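Local coordinates for protein lectin-related NK cell receptor LY49L1 (PDB 3G8K) that is a natural killer cell receptor whose C-type lectin-like domain, the part present here, probably recognises MHC class I molecules, as in other Ly49 receptors, at residues W11-G15 with I16-Y20; K44-N47 with E48-K52. The protein carries 1 engineered substitution. All coordinates share one frame; numbering follows the deposited sequence.

Interaction 1: residues W11-G15 with I16-Y20; sequences WFCYG and IKCYY
Phe12 and Tyr19 face each other as an antiparallel hydrogen-bonded pair in a beta hairpin with a two-residue loop, its strand segments 11-14 and 17-20 running at 158° to one another. Phe12 N reaches Tyr19 O at 3.1 Å, whereas the return bond from Tyr19 N to Phe12 O is bent and weak. Nearer the turn Tyr14 N meets Lys17 O at 2.9 Å; the reverse bond, from Lys17 N to Tyr14 O, is long and weak. A type II' turn from Tyr14 to Lys17 closes the loop, with Gly15 at positive phi.

Cys13 and Cys18, the non-hydrogen-bonded pair between these rungs, are joined by a disulfide, SG to SG 2.0 Å. Both sulfurs lie beside their own backbone N, which brings them together over one face of the ladder. Such a disulfide-linked hairpin is consistent with the N-terminal hairpin of long-form C-type lectin-like domains. At the open end Tyr20 CE2 comes over one face of the Trp11 indole, 3.7 Å from Trp11 CD1, the planes near parallel but slid apart. On the opposite face Phe12 CD1 touches Tyr19 CD1 at 3.5 Å, the planes oblique at 42°. A water donates to both Tyr14 O and Tyr19 OH, and the same hydroxyl is hydrogen-bonded to Glu50.

Leu54 and Leu57 of helix 48-57 pack on Phe12, while strand 118-124 pairs with strand 17-21 along its other edge. Strand 10-14 forms an antiparallel ladder with a strand of the second subunit, carrying the sheet across the dimer interface.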
loop_
_atom_site.group_PDB
_atom_site.type_symbol
_atom_site.label_atom_id
_atom_site.label_comp_id
_atom_site.label_asym_id
_atom_site.label_seq_id
_atom_site.Cartn_x
_atom_site.Cartn_y
_atom_site.Cartn_z
ATOM N N TRP A 11 -3.093 3.043 4.181
ATOM C CA TRP A 11 -2.356 4.111 3.550
ATOM C C TRP A 11 -1.041 3.528 3.138
ATOM O O TRP A 11 -0.739 2.447 3.493
ATOM C CB TRP A 11 -2.187 5.330 4.489
ATOM C CG TRP A 11 -1.323 5.155 5.777
ATOM C CD1 TRP A 11 -0.009 5.529 5.953
ATOM C CD2 TRP A 11 -1.763 4.632 7.058
ATOM N NE1 TRP A 11 0.382 5.286 7.251
ATOM C CE2 TRP A 11 -0.663 4.722 7.944
ATOM C CE3 TRP A 11 -2.990 4.133 7.543
ATOM C CZ2 TRP A 11 -0.738 4.297 9.265
ATOM C CZ3 TRP A 11 -3.065 3.715 8.830
ATOM C CH2 TRP A 11 -1.962 3.800 9.690
ATOM N N PHE A 12 -0.265 4.221 2.336
ATOM C CA PHE A 12 1.041 3.641 2.032
ATOM C C PHE A 12 2.127 4.669 1.864
ATOM O O PHE A 12 1.817 5.846 1.838
ATOM C CB PHE A 12 0.942 2.535 0.957
ATOM C CG PHE A 12 0.409 2.977 -0.352
ATOM C CD1 PHE A 12 1.245 3.675 -1.260
ATOM C CD2 PHE A 12 -0.859 2.598 -0.750
ATOM C CE1 PHE A 12 0.758 4.093 -2.558
ATOM C CE2 PHE A 12 -1.352 2.970 -2.019
ATOM C CZ PHE A 12 -0.536 3.734 -2.949
ATOM N N CYS A 13 3.380 4.212 1.889
ATOM C CA CYS A 13 4.501 5.097 1.893
ATOM C C CYS A 13 5.517 4.594 0.909
ATOM O O CYS A 13 5.597 3.406 0.632
ATOM C CB CYS A 13 5.107 5.231 3.311
ATOM S SG CYS A 13 3.886 5.755 4.602
ATOM N N TYR A 14 6.295 5.519 0.393
ATOM C CA TYR A 14 7.324 5.181 -0.559
ATOM C C TYR A 14 8.431 6.223 -0.319
ATOM O O TYR A 14 8.227 7.380 -0.561
ATOM C CB TYR A 14 6.806 5.220 -2.004
ATOM C CG TYR A 14 7.895 4.895 -3.068
ATOM C CD1 TYR A 14 8.597 3.676 -3.037
ATOM C CD2 TYR A 14 8.186 5.788 -4.098
ATOM C CE1 TYR A 14 9.553 3.339 -3.974
ATOM C CE2 TYR A 14 9.175 5.474 -5.072
ATOM C CZ TYR A 14 9.852 4.240 -5.002
ATOM O OH TYR A 14 10.840 3.908 -5.988
ATOM N N GLY A 15 9.588 5.796 0.201
ATOM C CA GLY A 15 10.667 6.757 0.395
ATOM C C GLY A 15 10.262 7.644 1.537
ATOM O O GLY A 15 9.930 7.133 2.633
ATOM N N ILE A 16 10.197 8.960 1.266
ATOM C CA ILE A 16 9.895 10.005 2.272
ATOM C C ILE A 16 8.443 10.548 2.251
ATOM O O ILE A 16 8.153 11.495 2.927
ATOM C CB ILE A 16 11.022 11.142 2.170
ATOM C CG1 ILE A 16 11.805 11.385 3.472
ATOM C CG2 ILE A 16 10.559 12.373 1.481
ATOM C CD1 ILE A 16 11.218 12.429 4.409
ATOM N N LYS A 17 7.527 9.919 1.522
ATOM C CA LYS A 17 6.160 10.399 1.275
ATOM C C LYS A 17 5.108 9.269 1.575
ATOM O O LYS A 17 5.252 8.143 1.083
ATOM C CB LYS A 17 5.969 10.909 -0.198
ATOM C CG LYS A 17 4.627 11.708 -0.429
ATOM C CD LYS A 17 4.476 12.464 -1.773
ATOM C CE LYS A 17 5.800 12.931 -2.379
ATOM N NZ LYS A 17 5.483 13.278 -3.774
ATOM N N CYS A 18 4.065 9.572 2.338
ATOM C CA CYS A 18 2.887 8.664 2.440
ATOM C C CYS A 18 1.673 9.142 1.624
ATOM O O CYS A 18 1.702 10.253 1.151
ATOM C CB CYS A 18 2.565 8.478 3.888
ATOM S SG CYS A 18 4.029 7.751 4.745
ATOM N N TYR A 19 0.621 8.297 1.483
ATOM C CA TYR A 19 -0.480 8.453 0.554
ATOM C C TYR A 19 -1.715 8.002 1.277
ATOM O O TYR A 19 -1.776 6.875 1.763
ATOM C CB TYR A 19 -0.278 7.530 -0.649
ATOM C CG TYR A 19 1.066 7.838 -1.372
ATOM C CD1 TYR A 19 2.230 7.073 -1.095
ATOM C CD2 TYR A 19 1.155 8.872 -2.285
ATOM C CE1 TYR A 19 3.502 7.377 -1.747
ATOM C CE2 TYR A 19 2.432 9.165 -2.958
ATOM C CZ TYR A 19 3.562 8.437 -2.613
ATOM O OH TYR A 19 4.754 8.650 -3.302
ATOM N N TYR A 20 -2.701 8.863 1.301
ATOM C CA TYR A 20 -3.971 8.646 2.113
ATOM C C TYR A 20 -5.141 8.818 1.137
ATOM O O TYR A 20 -4.997 9.529 0.161
ATOM C CB TYR A 20 -4.030 9.685 3.262
ATOM C CG TYR A 20 -2.743 9.769 4.092
ATOM C CD1 TYR A 20 -1.729 10.667 3.766
ATOM C CD2 TYR A 20 -2.547 8.936 5.182
ATOM C CE1 TYR A 20 -0.554 10.697 4.513
ATOM C CE2 TYR A 20 -1.399 9.007 5.945
ATOM C CZ TYR A 20 -0.401 9.847 5.573
ATOM O OH TYR A 20 0.698 9.897 6.368
HETATM O O HOH W 1 7.811 9.262 -2.744
#

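Interaction 2: residues K44-N47 with E48-K52; sequences KIDN and EDELK
Glu50 reaches from the first turn of the helix to Asp46, whose backbone N donates to Glu50 OE2 at 2.7 Å from above the carboxylate plane, 44° out of it. With CG anti to the backbone N (chi1 179°) and the chain extended beyond, Glu50 carries its carboxylate to the preceding loop. Its other oxygen, OE1, is held by Lys17 and Tyr19, and Lys17 also bridges to Asp46 OD1; this lysine probably eases the approach of the two acids. Lys44 NZ makes a salt bridge to the syn lone pair of Asp46 OD2, 2.8 Å away, and also bonds Pro83 O. Beside this polar cluster, Ile45 CG2 lies 3.9 Å from Leu51 CB and the CD1 atoms of both residues meet at the same separation, with Leu86 against both side chains.

Asn47 is the N-cap of helix 48-57: its OD1 takes the N-H of Glu50 at 3.0 Å, and its carbonyl O accepts from Leu51 N at 3.1 Å. The outer side is looser. A water donates to both Asn47 OD1 and Asp49 OD2, linking two side chains that lie alongside each other, with Lys9 of the second subunit packed on Asp49.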
loop_
_atom_site.group_PDB
_atom_site.type_symbol
_atom_site.label_atom_id
_atom_site.label_comp_id
_atom_site.label_asym_id
_atom_site.label_seq_id
_atom_site.Cartn_x
_atom_site.Cartn_y
_atom_site.Cartn_z
ATOM N N LYS A 44 0.942 15.583 -5.082
ATOM C CA LYS A 44 1.930 15.995 -6.089
ATOM C C LYS A 44 3.009 14.919 -6.366
ATOM O O LYS A 44 3.606 14.427 -5.431
ATOM C CB LYS A 44 2.627 17.261 -5.613
ATOM C CG LYS A 44 3.794 17.648 -6.592
ATOM C CD LYS A 44 4.437 18.951 -6.196
ATOM C CE LYS A 44 5.188 18.810 -4.868
ATOM N NZ LYS A 44 6.671 18.696 -5.218
ATOM N N ILE A 45 3.312 14.662 -7.644
ATOM C CA ILE A 45 4.058 13.533 -8.055
ATOM C C ILE A 45 5.417 14.170 -8.505
ATOM O O ILE A 45 5.469 15.100 -9.306
ATOM C CB ILE A 45 3.376 12.680 -9.185
ATOM C CG1 ILE A 45 1.958 12.211 -8.813
ATOM C CG2 ILE A 45 4.243 11.371 -9.575
ATOM C CD1 ILE A 45 1.372 11.233 -9.832
ATOM N N ASP A 46 6.497 13.680 -7.918
ATOM C CA ASP A 46 7.779 14.368 -7.987
ATOM C C ASP A 46 8.660 13.941 -9.108
ATOM O O ASP A 46 9.543 14.717 -9.509
ATOM C CB ASP A 46 8.500 14.173 -6.654
ATOM C CG ASP A 46 8.029 15.135 -5.636
ATOM O OD1 ASP A 46 7.735 14.690 -4.543
ATOM O OD2 ASP A 46 7.901 16.350 -5.966
ATOM N N ASN A 47 8.468 12.719 -9.597
ATOM C CA ASN A 47 9.309 12.112 -10.634
ATOM C C ASN A 47 8.739 10.810 -11.202
ATOM O O ASN A 47 7.723 10.307 -10.729
ATOM C CB ASN A 47 10.751 11.919 -10.115
ATOM C CG ASN A 47 10.802 11.129 -8.845
ATOM O OD1 ASN A 47 10.408 9.988 -8.829
ATOM N ND2 ASN A 47 11.294 11.710 -7.772
ATOM N N GLU A 48 9.372 10.300 -12.256
ATOM C CA GLU A 48 8.969 9.075 -12.938
ATOM C C GLU A 48 9.024 7.831 -12.045
ATOM O O GLU A 48 8.100 6.978 -12.121
ATOM C CB GLU A 48 9.787 8.866 -14.212
ATOM C CG GLU A 48 9.478 9.882 -15.394
ATOM C CD GLU A 48 10.008 11.319 -15.130
ATOM O OE1 GLU A 48 9.651 12.243 -15.929
ATOM O OE2 GLU A 48 10.833 11.527 -14.163
ATOM N N ASP A 49 10.066 7.737 -11.209
ATOM C CA ASP A 49 10.201 6.666 -10.188
ATOM C C ASP A 49 8.965 6.567 -9.319
ATOM O O ASP A 49 8.448 5.460 -9.047
ATOM C CB ASP A 49 11.423 6.923 -9.284
ATOM C CG ASP A 49 11.769 5.742 -8.355
ATOM O OD1 ASP A 49 12.165 4.671 -8.889
ATOM O OD2 ASP A 49 11.703 5.879 -7.087
ATOM N N GLU A 50 8.487 7.731 -8.891
ATOM C CA GLU A 50 7.330 7.810 -7.978
ATOM C C GLU A 50 6.011 7.425 -8.658
ATOM O O GLU A 50 5.305 6.553 -8.209
ATOM C CB GLU A 50 7.285 9.185 -7.300
ATOM C CG GLU A 50 6.107 9.333 -6.374
ATOM C CD GLU A 50 6.005 10.727 -5.824
ATOM O OE1 GLU A 50 5.177 10.955 -4.941
ATOM O OE2 GLU A 50 6.777 11.581 -6.271
ATOM N N LEU A 51 5.750 8.037 -9.803
ATOM C CA LEU A 51 4.742 7.583 -10.722
ATOM C C LEU A 51 4.730 6.064 -11.003
ATOM O O LEU A 51 3.643 5.455 -10.978
ATOM C CB LEU A 51 4.804 8.355 -12.047
ATOM C CG LEU A 51 3.590 8.090 -12.963
ATOM C CD1 LEU A 51 2.180 8.453 -12.416
ATOM C CD2 LEU A 51 3.870 8.677 -14.268
ATOM N N LYS A 52 5.901 5.471 -11.313
ATOM C CA LYS A 52 6.004 3.988 -11.501
ATOM C C LYS A 52 5.466 3.210 -10.329
ATOM O O LYS A 52 4.604 2.314 -10.492
ATOM C CB LYS A 52 7.435 3.585 -11.790
ATOM C CG LYS A 52 7.827 3.817 -13.243
ATOM C CD LYS A 52 9.393 3.837 -13.369
ATOM C CE LYS A 52 9.849 3.691 -14.848
ATOM N NZ LYS A 52 9.240 4.794 -15.666
HETATM O O HOH W 2 10.914 8.617 -6.393
#

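From the N terminus, the chain first closes interaction 1 as a beta hairpin, then passes through helix 28-37 and strand 41-42 before interaction 2 caps helix 48-57 where loop 44-47 enters it. The two contacts follow in series, neither nested nor crossed, with centres about 12 Å apart. They nevertheless touch in space. Lys17 NZ of the hairpin lies 2.6 Å from Glu50 OE1, a salt bridge, and reaches Lys44 O at 2.8 Å, so one ammonium group joins the loop and the helix start to the sheet. Tyr14 OH probably hydrogen-bonds Asp49 OD2. These bonds tie the hairpin at the dimer edge to the N-terminal end of helix 48-57.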